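Local coordinates for 3-Hydroxyacyl-CoA dehydrogenase (Ralstonia eutropha H16, PDB 4PZC), which catalyses the NAD-dependent interconversion of (S)-3-hydroxyacyl-CoA, such as (S)-3-hydroxybutyryl-CoA, and its 3-oxoacyl-CoA counterpart, at residues 48-53 against 62-67; 111-116 against 164-169; 126-131 against 156-161; 199-204 against 277-282; 216-221 against 226-231. All blocks are in the same frame, centred on the assembly; numbering follows the deposited sequence.

Contact 1. Residues 48-53 against 62-67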
# COMPACT_ATOMS: atom_id res chain seq x y z
N SER A 48 -30.34 -9.69 8.38
CA SER A 48 -29.33 -10.74 8.18
C SER A 48 -27.97 -10.36 8.80
O SER A 48 -27.33 -11.15 9.48
CB SER A 48 -29.17 -11.06 6.68
OG SER A 48 -28.05 -11.91 6.44
N SER A 49 -27.55 -9.13 8.55
CA SER A 49 -26.30 -8.61 9.08
C SER A 49 -26.28 -8.54 10.61
O SER A 49 -25.27 -8.90 11.24
CB SER A 49 -26.02 -7.22 8.51
OG SER A 49 -25.03 -6.56 9.27
N LEU A 50 -27.37 -8.07 11.21
CA LEU A 50 -27.46 -7.99 12.67
C LEU A 50 -27.52 -9.36 13.31
O LEU A 50 -26.91 -9.58 14.36
CB LEU A 50 -28.68 -7.16 13.09
CG LEU A 50 -28.45 -5.65 13.30
CD1 LEU A 50 -27.35 -5.08 12.43
CD2 LEU A 50 -29.74 -4.87 13.07
N ASP A 51 -28.23 -10.29 12.67
CA ASP A 51 -28.24 -11.68 13.10
C ASP A 51 -26.80 -12.13 13.36
O ASP A 51 -26.47 -12.55 14.47
CB ASP A 51 -28.86 -12.61 12.03
CG ASP A 51 -30.35 -12.33 11.78
OD1 ASP A 51 -31.03 -11.74 12.65
OD2 ASP A 51 -30.83 -12.74 10.70
N ARG A 52 -25.96 -12.00 12.33
CA ARG A 52 -24.55 -12.40 12.41
C ARG A 52 -23.83 -11.86 13.63
O ARG A 52 -23.09 -12.58 14.30
CB ARG A 52 -23.77 -11.94 11.18
CG ARG A 52 -23.94 -12.81 9.95
CD ARG A 52 -22.76 -12.61 9.00
NE ARG A 52 -23.06 -12.98 7.62
CZ ARG A 52 -23.84 -12.29 6.78
NH1 ARG A 52 -24.46 -11.18 7.18
NH2 ARG A 52 -24.03 -12.73 5.54
N LEU A 53 -24.05 -10.57 13.90
CA LEU A 53 -23.39 -9.89 15.02
C LEU A 53 -23.77 -10.47 16.37
O LEU A 53 -22.89 -10.75 17.20
CB LEU A 53 -23.72 -8.40 14.99
CG LEU A 53 -22.91 -7.66 13.92
CD1 LEU A 53 -23.73 -6.57 13.26
CD2 LEU A 53 -21.62 -7.10 14.49
N ALA A 62 -31.72 -7.16 22.10
CA ALA A 62 -32.48 -5.97 22.47
C ALA A 62 -31.97 -4.72 21.76
O ALA A 62 -32.76 -3.88 21.29
CB ALA A 62 -32.43 -5.78 23.98
N ASP A 63 -30.65 -4.58 21.68
CA ASP A 63 -30.05 -3.47 20.94
C ASP A 63 -30.44 -3.59 19.46
O ASP A 63 -30.59 -2.57 18.78
CB ASP A 63 -28.53 -3.45 21.11
CG ASP A 63 -28.11 -3.11 22.54
OD1 ASP A 63 -28.63 -2.13 23.12
OD2 ASP A 63 -27.24 -3.83 23.07
N LYS A 64 -30.60 -4.83 18.98
CA LYS A 64 -31.12 -5.09 17.62
C LYS A 64 -32.52 -4.47 17.46
O LYS A 64 -32.64 -3.34 17.02
CB LYS A 64 -31.10 -6.60 17.31
CG LYS A 64 -31.67 -6.98 15.95
CD LYS A 64 -31.79 -8.48 15.77
CE LYS A 64 -32.76 -8.84 14.66
NZ LYS A 64 -33.05 -10.30 14.58
N ALA A 65 -33.57 -5.21 17.83
CA ALA A 65 -34.92 -4.66 17.92
C ALA A 65 -34.94 -3.13 18.10
O ALA A 65 -35.71 -2.44 17.43
CB ALA A 65 -35.68 -5.33 19.06
N SER A 66 -34.10 -2.63 19.02
CA SER A 66 -34.03 -1.20 19.36
C SER A 66 -33.70 -0.38 18.13
O SER A 66 -34.40 0.59 17.79
CB SER A 66 -32.99 -0.94 20.46
OG SER A 66 -32.89 0.44 20.75
N ALA A 67 -32.63 -0.79 17.46
CA ALA A 67 -32.20 -0.16 16.22
C ALA A 67 -33.29 -0.23 15.15
O ALA A 67 -33.80 0.80 14.73
CB ALA A 67 -30.92 -0.82 15.71
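D51 OD1 takes a hydrogen bond of 3.1 Å from K64 NZ, and the pair forms a salt bridge that closes the gap between two helices. The ammonium meets this oxygen nearly along the C-O axis. K64 can span the distance because CG lies anti to the backbone N (chi1 177°) and the chain beyond it stays extended, whereas D51 leaves its backbone pointing away from the other helix, yet its carboxylate comes round to the lysine. This is the exposed end of the contact, where solvent probably screens the charges. Closer to the backbone the same lysine becomes an apolar partner: K64 CG packs at 4.1 Å against L50 CD2, and is equally near L50 CB. L50 is buried, so one lysine serves two surroundings, its CG against a buried leucine and its amino group at the more exposed carboxylate. Around the helix, S49, a predicted CoA-binding residue, turns its hydroxyl toward Q20, to which it is weakly hydrogen-bonded. The two segments belong to helices 36-54 and 61-70, which carry the chain of the NAD-binding domain from strand 28-32 to the parallel strand 71-72. Helix 13-23 packs against both, Q20 touching L50 and A23 touching A67.

Contact 2. Residues 111-116 against 164-169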
# COMPACT_ATOMS: atom_id res chain seq x y z
N ASN A 111 -31.99 25.14 5.95
CA ASN A 111 -30.90 24.80 6.87
C ASN A 111 -30.71 23.30 7.10
O ASN A 111 -30.02 22.90 8.03
CB ASN A 111 -31.06 25.53 8.21
CG ASN A 111 -30.23 26.81 8.27
OD1 ASN A 111 -30.65 27.85 7.75
ND2 ASN A 111 -29.05 26.74 8.89
N VAL A 112 -31.31 22.48 6.24
CA VAL A 112 -31.07 21.04 6.26
C VAL A 112 -29.94 20.70 5.26
O VAL A 112 -29.95 21.15 4.11
CB VAL A 112 -32.38 20.23 6.00
CG1 VAL A 112 -32.10 18.82 5.51
CG2 VAL A 112 -33.26 20.21 7.26
N ILE A 113 -28.97 19.91 5.72
CA ILE A 113 -27.77 19.56 4.95
C ILE A 113 -28.01 18.40 4.02
O ILE A 113 -28.58 17.40 4.42
CB ILE A 113 -26.62 19.14 5.89
CG1 ILE A 113 -26.17 20.33 6.75
CG2 ILE A 113 -25.44 18.53 5.11
CD1 ILE A 113 -25.34 19.93 7.96
N ILE A 114 -27.55 18.54 2.78
CA ILE A 114 -27.58 17.48 1.80
C ILE A 114 -26.15 17.02 1.54
O ILE A 114 -25.30 17.79 1.08
CB ILE A 114 -28.19 17.97 0.47
CG1 ILE A 114 -29.62 18.51 0.69
CG2 ILE A 114 -28.16 16.86 -0.57
CD1 ILE A 114 -30.19 19.35 -0.45
N ALA A 115 -25.87 15.76 1.86
CA ALA A 115 -24.59 15.14 1.58
C ALA A 115 -24.79 14.12 0.48
O ALA A 115 -25.88 13.56 0.37
CB ALA A 115 -24.05 14.46 2.82
N SER A 116 -23.77 13.90 -0.34
CA SER A 116 -23.79 12.82 -1.34
C SER A 116 -22.59 11.90 -1.23
O SER A 116 -21.46 12.35 -1.24
CB SER A 116 -23.84 13.37 -2.75
OG SER A 116 -24.05 12.31 -3.66
N HIS A 164 -19.53 21.55 7.56
CA HIS A 164 -18.43 20.63 7.75
C HIS A 164 -18.42 20.04 9.16
O HIS A 164 -18.42 18.82 9.31
CB HIS A 164 -17.11 21.29 7.40
CG HIS A 164 -15.93 20.61 8.00
ND1 HIS A 164 -15.60 19.31 7.72
CD2 HIS A 164 -15.00 21.06 8.88
CE1 HIS A 164 -14.52 18.97 8.40
NE2 HIS A 164 -14.13 20.02 9.11
N ALA A 165 -18.44 20.90 10.19
CA ALA A 165 -18.30 20.41 11.58
C ALA A 165 -19.48 19.52 12.00
O ALA A 165 -19.30 18.50 12.69
CB ALA A 165 -18.14 21.57 12.54
N ALA A 166 -20.66 19.92 11.56
CA ALA A 166 -21.88 19.13 11.75
C ALA A 166 -21.65 17.73 11.28
O ALA A 166 -21.76 16.77 12.04
CB ALA A 166 -23.03 19.74 10.96
N VAL A 167 -21.27 17.64 10.01
CA VAL A 167 -21.09 16.36 9.36
C VAL A 167 -19.86 15.64 9.91
O VAL A 167 -19.84 14.42 10.01
CB VAL A 167 -21.00 16.53 7.84
CG1 VAL A 167 -20.83 15.18 7.15
CG2 VAL A 167 -22.26 17.22 7.33
N GLU A 168 -18.84 16.41 10.29
CA GLU A 168 -17.66 15.86 10.94
C GLU A 168 -18.03 15.13 12.24
O GLU A 168 -17.65 13.96 12.46
CB GLU A 168 -16.64 16.96 11.23
CG GLU A 168 -15.45 16.49 12.06
CD GLU A 168 -14.21 17.36 11.92
OE1 GLU A 168 -14.32 18.62 11.88
OE2 GLU A 168 -13.11 16.78 11.85
N ALA A 169 -18.79 15.82 13.10
CA ALA A 169 -19.19 15.24 14.38
C ALA A 169 -20.22 14.10 14.20
O ALA A 169 -20.22 13.11 14.95
CB ALA A 169 -19.72 16.33 15.29
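In the Rossmann-type NAD-binding domain, helix 161-173 covers one face of the sheet by setting A166 and V167 against I113 of strand 113-117. The contact is wholly apolar and buried. I113 splits its branches between the two neighbours. Its CG1 lies beside the backbone N (chi1 -65°), and the extended chain carries CD1 to A166 CB at 3.8 Å. The other branch, CG2, stands anti to the backbone N and meets V167 CG2 at 4.1 Å. Strand alternation decides which residue takes part: I113 faces this helix, while I114 turns to the other face and packs on L101 and I104 of helix 94-107. V167 also touches I85 and L153, so a single valine bears on three strands of the sheet. The helix belongs to the beta-alpha-beta crossover that joins strand 150-155 to the parallel strand 177-182, yet its packing extends back to strands 85-88 and 113-117. V167 CG2 is the methyl that bridges the two branches of the isoleucine, since besides touching I113 CG2 it lies 4.2 Å from I113 CD1.

Contact 3. Residues 126-131 against 156-161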
# COMPACT_ATOMS: atom_id res chain seq x y z
N LEU A 126 -21.51 18.97 -7.95
CA LEU A 126 -22.80 18.61 -7.39
C LEU A 126 -23.40 19.70 -6.52
O LEU A 126 -24.44 20.25 -6.86
CB LEU A 126 -22.72 17.31 -6.61
CG LEU A 126 -22.50 16.12 -7.53
CD1 LEU A 126 -22.23 14.86 -6.73
CD2 LEU A 126 -23.70 15.97 -8.46
N ALA A 127 -22.74 20.01 -5.41
CA ALA A 127 -23.11 21.17 -4.59
C ALA A 127 -23.75 22.33 -5.37
O ALA A 127 -24.75 22.90 -4.93
CB ALA A 127 -21.88 21.68 -3.84
N ALA A 128 -23.18 22.69 -6.52
CA ALA A 128 -23.71 23.84 -7.29
C ALA A 128 -25.07 23.61 -7.94
O ALA A 128 -25.69 24.58 -8.39
CB ALA A 128 -22.70 24.30 -8.34
N VAL A 129 -25.55 22.36 -8.03
CA VAL A 129 -26.94 22.15 -8.47
C VAL A 129 -27.99 22.37 -7.39
O VAL A 129 -29.15 22.56 -7.74
CB VAL A 129 -27.23 20.77 -9.10
CG1 VAL A 129 -26.19 20.45 -10.15
CG2 VAL A 129 -27.35 19.66 -8.05
N THR A 130 -27.61 22.33 -6.10
CA THR A 130 -28.56 22.61 -5.04
C THR A 130 -28.76 24.11 -4.89
O THR A 130 -28.01 24.91 -5.44
CB THR A 130 -28.13 22.03 -3.69
OG1 THR A 130 -27.06 22.81 -3.14
CG2 THR A 130 -27.74 20.58 -3.81
N SER A 131 -29.79 24.49 -4.13
CA SER A 131 -30.11 25.90 -3.89
C SER A 131 -29.29 26.51 -2.76
O SER A 131 -29.14 27.73 -2.71
CB SER A 131 -31.59 26.05 -3.53
OG SER A 131 -31.81 25.60 -2.20
N GLY A 156 -16.85 20.43 -0.98
CA GLY A 156 -16.92 21.25 -2.16
C GLY A 156 -16.25 22.57 -1.82
O GLY A 156 -16.07 22.94 -0.66
N LEU A 157 -15.88 23.27 -2.87
CA LEU A 157 -15.44 24.65 -2.78
C LEU A 157 -16.45 25.53 -2.00
O LEU A 157 -16.09 26.60 -1.52
CB LEU A 157 -15.27 25.17 -4.22
CG LEU A 157 -14.43 26.39 -4.49
CD1 LEU A 157 -13.03 26.19 -3.94
CD2 LEU A 157 -14.37 26.68 -5.99
N GLN A 158 -17.71 25.09 -1.90
CA GLN A 158 -18.79 25.88 -1.29
C GLN A 158 -19.14 25.47 0.12
O GLN A 158 -19.62 26.28 0.90
CB GLN A 158 -20.09 25.74 -2.07
CG GLN A 158 -19.98 26.04 -3.54
CD GLN A 158 -19.87 24.78 -4.34
OE1 GLN A 158 -19.15 23.86 -3.95
NE2 GLN A 158 -20.59 24.72 -5.46
N THR A 159 -18.95 24.19 0.44
CA THR A 159 -19.32 23.68 1.74
C THR A 159 -18.89 24.69 2.80
O THR A 159 -17.80 25.20 2.71
CB THR A 159 -18.63 22.33 1.98
OG1 THR A 159 -18.96 21.45 0.92
CG2 THR A 159 -19.06 21.71 3.30
N SER A 160 -19.75 24.99 3.77
CA SER A 160 -19.43 25.94 4.84
C SER A 160 -18.65 25.27 5.92
O SER A 160 -18.72 24.04 6.06
CB SER A 160 -20.70 26.51 5.48
OG SER A 160 -21.48 25.50 6.11
N ASP A 161 -17.98 26.06 6.74
CA ASP A 161 -17.31 25.51 7.92
C ASP A 161 -18.31 24.81 8.84
O ASP A 161 -18.04 23.74 9.42
CB ASP A 161 -16.58 26.61 8.69
CG ASP A 161 -15.38 27.12 7.94
OD1 ASP A 161 -14.69 26.30 7.33
OD2 ASP A 161 -15.14 28.35 7.96
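A127 and A128 share one partner, the side-chain amide of Q158, but the two alanines stand in different surroundings. On the buried side A127 CB lies 3.5 Å from Q158 OE1 and 3.7 Å from Q158 NE2, its methyl thus set against both ends of the amide; F136 of strand 136-141 packs on A127 as well. On the outer side A128 is exposed, and its CB approaches Q158 NE2 at 3.6 Å. A128 N also lies near Q158 NE2, but both are donors and the approach is no bond. Q158 NE2 instead gives its hydrogen bond to T124 O. The glutamine reaches this place through a bend at chi2 (100°), which folds the amide back toward helix 123-127. The two segments are connections of the Rossmann-type domain: a type I beta turn from A127 to T130 at the end region of that helix, and the loop leading from strand 150-155 into helix 161-173, for which S160 is the N-cap. A127 O grips the turn twice, accepting from T130 N at 3.1 Å and from T130 OG1 at 2.9 Å, the hydroxyl arriving in the carbonyl plane. In the facing loop T159 OG1 is tied to F136 O, while G156 N reaches T159 OG1 only weakly. L157 lies on the exposed side, although its backbone N is held by T124 OG1.

Contact 4. Residues 199-204 against 277-282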
# COMPACT_ATOMS: atom_id res chain seq x y z
N GLU A 199 0.38 0.87 -11.16
CA GLU A 199 1.80 0.62 -11.36
C GLU A 199 2.05 -0.87 -11.41
O GLU A 199 2.86 -1.32 -12.19
CB GLU A 199 2.69 1.25 -10.29
CG GLU A 199 4.12 1.49 -10.80
CD GLU A 199 4.20 2.53 -11.91
OE1 GLU A 199 3.24 3.31 -12.07
OE2 GLU A 199 5.22 2.58 -12.63
N ALA A 200 1.36 -1.62 -10.56
CA ALA A 200 1.45 -3.07 -10.57
C ALA A 200 1.13 -3.59 -11.95
O ALA A 200 1.89 -4.39 -12.49
CB ALA A 200 0.53 -3.71 -9.56
N PHE A 201 0.04 -3.14 -12.56
CA PHE A 201 -0.31 -3.64 -13.89
C PHE A 201 0.82 -3.33 -14.86
O PHE A 201 1.16 -4.17 -15.71
CB PHE A 201 -1.67 -3.15 -14.38
CG PHE A 201 -2.81 -3.96 -13.88
CD1 PHE A 201 -3.24 -3.83 -12.56
CD2 PHE A 201 -3.41 -4.91 -14.68
CE1 PHE A 201 -4.30 -4.60 -12.07
CE2 PHE A 201 -4.45 -5.70 -14.20
CZ PHE A 201 -4.90 -5.54 -12.90
N CYS A 202 1.42 -2.14 -14.72
CA CYS A 202 2.55 -1.80 -15.58
C CYS A 202 3.69 -2.79 -15.45
O CYS A 202 4.23 -3.27 -16.46
CB CYS A 202 3.05 -0.39 -15.29
SG CYS A 202 1.76 0.86 -15.50
N VAL A 203 4.07 -3.08 -14.21
CA VAL A 203 5.16 -4.00 -13.93
C VAL A 203 4.84 -5.33 -14.58
O VAL A 203 5.66 -5.88 -15.31
CB VAL A 203 5.38 -4.18 -12.41
CG1 VAL A 203 6.21 -5.41 -12.12
CG2 VAL A 203 6.06 -2.96 -11.81
N LEU A 204 3.64 -5.83 -14.33
CA LEU A 204 3.19 -7.10 -14.90
C LEU A 204 3.18 -6.97 -16.42
O LEU A 204 3.71 -7.80 -17.14
CB LEU A 204 1.78 -7.43 -14.41
CG LEU A 204 1.11 -8.62 -15.12
CD1 LEU A 204 1.91 -9.86 -14.84
CD2 LEU A 204 -0.31 -8.82 -14.65
N ARG A 277 -12.84 -14.10 -13.86
CA ARG A 277 -11.49 -13.95 -14.41
C ARG A 277 -11.08 -12.49 -14.49
O ARG A 277 -11.80 -11.67 -15.05
CB ARG A 277 -11.38 -14.57 -15.80
CG ARG A 277 -9.96 -14.67 -16.31
CD ARG A 277 -9.90 -15.35 -17.67
NE ARG A 277 -8.57 -15.25 -18.26
CZ ARG A 277 -8.27 -15.64 -19.50
NH1 ARG A 277 -9.20 -16.17 -20.30
NH2 ARG A 277 -7.02 -15.51 -19.95
N GLY A 278 -9.93 -12.20 -13.92
CA GLY A 278 -9.30 -10.91 -14.04
C GLY A 278 -7.83 -11.15 -14.24
O GLY A 278 -7.40 -11.54 -15.33
N VAL A 279 -7.04 -10.94 -13.20
CA VAL A 279 -5.61 -11.21 -13.26
C VAL A 279 -5.44 -12.70 -12.99
O VAL A 279 -4.71 -13.41 -13.69
CB VAL A 279 -4.82 -10.37 -12.23
CG1 VAL A 279 -3.37 -10.84 -12.15
CG2 VAL A 279 -4.90 -8.88 -12.56
N TYR A 280 -6.13 -13.18 -11.97
CA TYR A 280 -6.14 -14.59 -11.70
C TYR A 280 -7.43 -15.14 -12.26
O TYR A 280 -8.24 -14.39 -12.83
CB TYR A 280 -6.04 -14.80 -10.19
CG TYR A 280 -4.85 -14.07 -9.60
CD1 TYR A 280 -3.59 -14.60 -9.72
CD2 TYR A 280 -4.99 -12.84 -8.96
CE1 TYR A 280 -2.50 -13.95 -9.20
CE2 TYR A 280 -3.88 -12.18 -8.43
CZ TYR A 280 -2.63 -12.75 -8.57
OH TYR A 280 -1.50 -12.15 -8.07
N VAL A 281 -7.60 -16.45 -12.10
CA VAL A 281 -8.83 -17.13 -12.51
C VAL A 281 -9.50 -17.70 -11.25
O VAL A 281 -8.80 -18.13 -10.31
CB VAL A 281 -8.51 -18.22 -13.56
CG1 VAL A 281 -9.75 -19.04 -13.88
CG2 VAL A 281 -7.96 -17.57 -14.82
N TYR A 282 -10.84 -17.70 -11.22
CA TYR A 282 -11.61 -17.97 -10.00
C TYR A 282 -12.75 -18.95 -10.16
O TYR A 282 -13.43 -18.97 -11.21
CB TYR A 282 -12.21 -16.67 -9.49
CG TYR A 282 -11.16 -15.64 -9.21
CD1 TYR A 282 -10.47 -15.64 -8.01
CD2 TYR A 282 -10.84 -14.67 -10.17
CE1 TYR A 282 -9.51 -14.70 -7.74
CE2 TYR A 282 -9.86 -13.72 -9.91
CZ TYR A 282 -9.21 -13.74 -8.69
OH TYR A 282 -8.24 -12.82 -8.40
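In the helical C-terminal domain, V279 of the chain's final loop projects its two methyls toward F201 and L204, one turn apart on helix 189-205. Apolar packing makes up the whole direct contact. V279 CG2, lying beside its own backbone N, meets F201 CZ at 3.4 Å and F201 CE2 at 3.6 Å, so the methyl comes to the far end of the ring, at an oblique angle to its plane. The phenyl and the valine approach from opposite directions. V279 CG1 takes the other partner, L204 CD2, in a looser approach of 4.4 Å. Around F201 the packing continues apolar, with M262 and M265 of helix 260-268 and L229 and A232 of helix 228-235. Hydrogen bonds do a different task, fixing the loop that presents V279. The carboxylate of D233 accepts from V279 N through OD1 and from Y280 N through OD2, while G278 N bonds Y280 O at 3.0 Å. Ionic interactions belong to the other side of the helix, where E199 forms salt bridges with K255 and R191 of the second subunit; the helix therefore joins the domain interior to the dimer interface. Last comes a methyl set over a ring face, within the loop itself: V279 CG1, the methyl that reaches L204, sits 3.9 Å above the plane of the Y280 ring and over its centre.

Contact 5. Residues 216-221 against 226-231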
# COMPACT_ATOMS: atom_id res chain seq x y z
N GLU A 216 3.26 -11.25 -3.88
CA GLU A 216 4.09 -11.71 -2.79
C GLU A 216 4.98 -10.57 -2.33
O GLU A 216 5.00 -10.21 -1.14
CB GLU A 216 4.97 -12.92 -3.19
CG GLU A 216 4.32 -14.32 -3.28
CD GLU A 216 5.29 -15.45 -3.76
OE1 GLU A 216 6.34 -15.72 -3.10
OE2 GLU A 216 4.99 -16.09 -4.80
N GLY A 217 5.71 -10.02 -3.28
CA GLY A 217 6.64 -8.93 -3.03
C GLY A 217 6.07 -7.83 -2.15
O GLY A 217 6.78 -7.27 -1.28
N MET A 218 4.78 -7.52 -2.35
CA MET A 218 4.19 -6.38 -1.69
C MET A 218 3.57 -6.76 -0.36
O MET A 218 3.54 -5.93 0.57
CB MET A 218 3.15 -5.72 -2.61
CG MET A 218 3.72 -5.23 -3.93
SD MET A 218 4.58 -3.64 -3.92
CE MET A 218 5.17 -3.45 -2.26
N LYS A 219 3.03 -7.99 -0.29
CA LYS A 219 2.48 -8.54 0.94
C LYS A 219 3.60 -8.55 1.97
O LYS A 219 3.55 -7.85 2.99
CB LYS A 219 1.94 -9.97 0.73
CG LYS A 219 0.61 -10.08 -0.02
CD LYS A 219 0.45 -11.40 -0.78
CE LYS A 219 -0.70 -12.27 -0.30
NZ LYS A 219 -0.57 -12.62 1.15
N LEU A 220 4.63 -9.31 1.64
CA LEU A 220 5.74 -9.56 2.53
C LEU A 220 6.69 -8.38 2.73
O LEU A 220 7.20 -8.14 3.83
CB LEU A 220 6.52 -10.74 1.98
CG LEU A 220 5.76 -12.05 2.24
CD1 LEU A 220 6.08 -13.12 1.23
CD2 LEU A 220 6.10 -12.51 3.64
N GLY A 221 6.95 -7.66 1.65
CA GLY A 221 7.89 -6.57 1.68
C GLY A 221 7.38 -5.36 2.41
O GLY A 221 8.14 -4.68 3.08
N ILE A 226 -3.09 -7.66 1.50
CA ILE A 226 -3.40 -8.26 0.20
C ILE A 226 -2.57 -7.54 -0.84
O ILE A 226 -2.31 -6.34 -0.72
CB ILE A 226 -4.90 -8.12 -0.14
CG1 ILE A 226 -5.73 -9.04 0.75
CG2 ILE A 226 -5.17 -8.44 -1.60
CD1 ILE A 226 -7.20 -8.67 0.83
N GLY A 227 -2.15 -8.28 -1.86
CA GLY A 227 -1.42 -7.70 -2.97
C GLY A 227 -2.36 -7.03 -3.94
O GLY A 227 -3.51 -7.47 -4.10
N PRO A 228 -1.86 -6.00 -4.66
CA PRO A 228 -2.64 -5.11 -5.52
C PRO A 228 -3.30 -5.81 -6.69
O PRO A 228 -4.39 -5.42 -7.07
CB PRO A 228 -1.59 -4.10 -6.03
CG PRO A 228 -0.31 -4.85 -6.02
CD PRO A 228 -0.41 -5.77 -4.82
N LEU A 229 -2.67 -6.83 -7.26
CA LEU A 229 -3.32 -7.51 -8.39
C LEU A 229 -4.56 -8.27 -7.92
O LEU A 229 -5.68 -8.08 -8.46
CB LEU A 229 -2.34 -8.43 -9.13
CG LEU A 229 -1.10 -7.73 -9.71
CD1 LEU A 229 -0.21 -8.74 -10.40
CD2 LEU A 229 -1.45 -6.60 -10.67
N ALA A 230 -4.37 -9.09 -6.90
CA ALA A 230 -5.49 -9.71 -6.18
C ALA A 230 -6.52 -8.66 -5.76
O ALA A 230 -7.73 -8.83 -5.93
CB ALA A 230 -4.97 -10.43 -4.93
N LEU A 231 -6.01 -7.56 -5.20
CA LEU A 231 -6.86 -6.48 -4.76
C LEU A 231 -7.69 -5.95 -5.91
O LEU A 231 -8.89 -5.67 -5.73
CB LEU A 231 -6.03 -5.33 -4.19
CG LEU A 231 -6.85 -4.27 -3.46
CD1 LEU A 231 -7.78 -4.91 -2.43
CD2 LEU A 231 -5.92 -3.26 -2.80
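K219 and M218 of helix 211-222 lean on the start of the next helix, 228-235, across the short connection between these two consecutive helices of the C-terminal domain. In the first shell K219 CG packs against the peptide joining I226 to G227, 3.8 Å from G227 N and 4.2 Å from I226 C. Next to it M218 CB meets P228 CD at 4.2 Å. M218 CG lies barely farther from P228 CD, and the bend at chi2 (-81°) carries the sulfur and its methyl away. The backbones come nearest at K219 and G227, whose CA atoms are 5.6 Å apart. A second shell holds the new helix in place. G227 is its N-cap residue, and D215, one turn before K219 on the first helix, accepts hydrogen bonds from L229 N through OD1 and from A230 N through OD2, so a carboxylate from one helix meets the amide end of the other. Farther out, P228 packs on M196 and I197 of helix 189-205, and M218 rests on I192 of the second subunit. Helix 228-235 closes its first turn with the bond from L231 N to G227 O, at 2.7 Å.

The five contacts fall into the two domains of the chain. Contacts 1, 2 and 3 come first and lie in the NAD-binding domain; contacts 4 and 5 follow in the C-terminal domain, and centres of the two groups are about 35 to 39 Å apart. Contact 1 stands alone, about 27 Å from contact 2 between centres. Contacts 2 and 3 have centres about 11 Å apart and share helix 161-173 and the loop into it, contact 3 falling wholly between the segments of contact 2. Contacts 4 and 5, also about 11 Å apart, repeat this pattern: L229 of contact 5 packs on A200 and F201 of contact 4, and both adjoin the second subunit, so this packed region also borders the dimer interface.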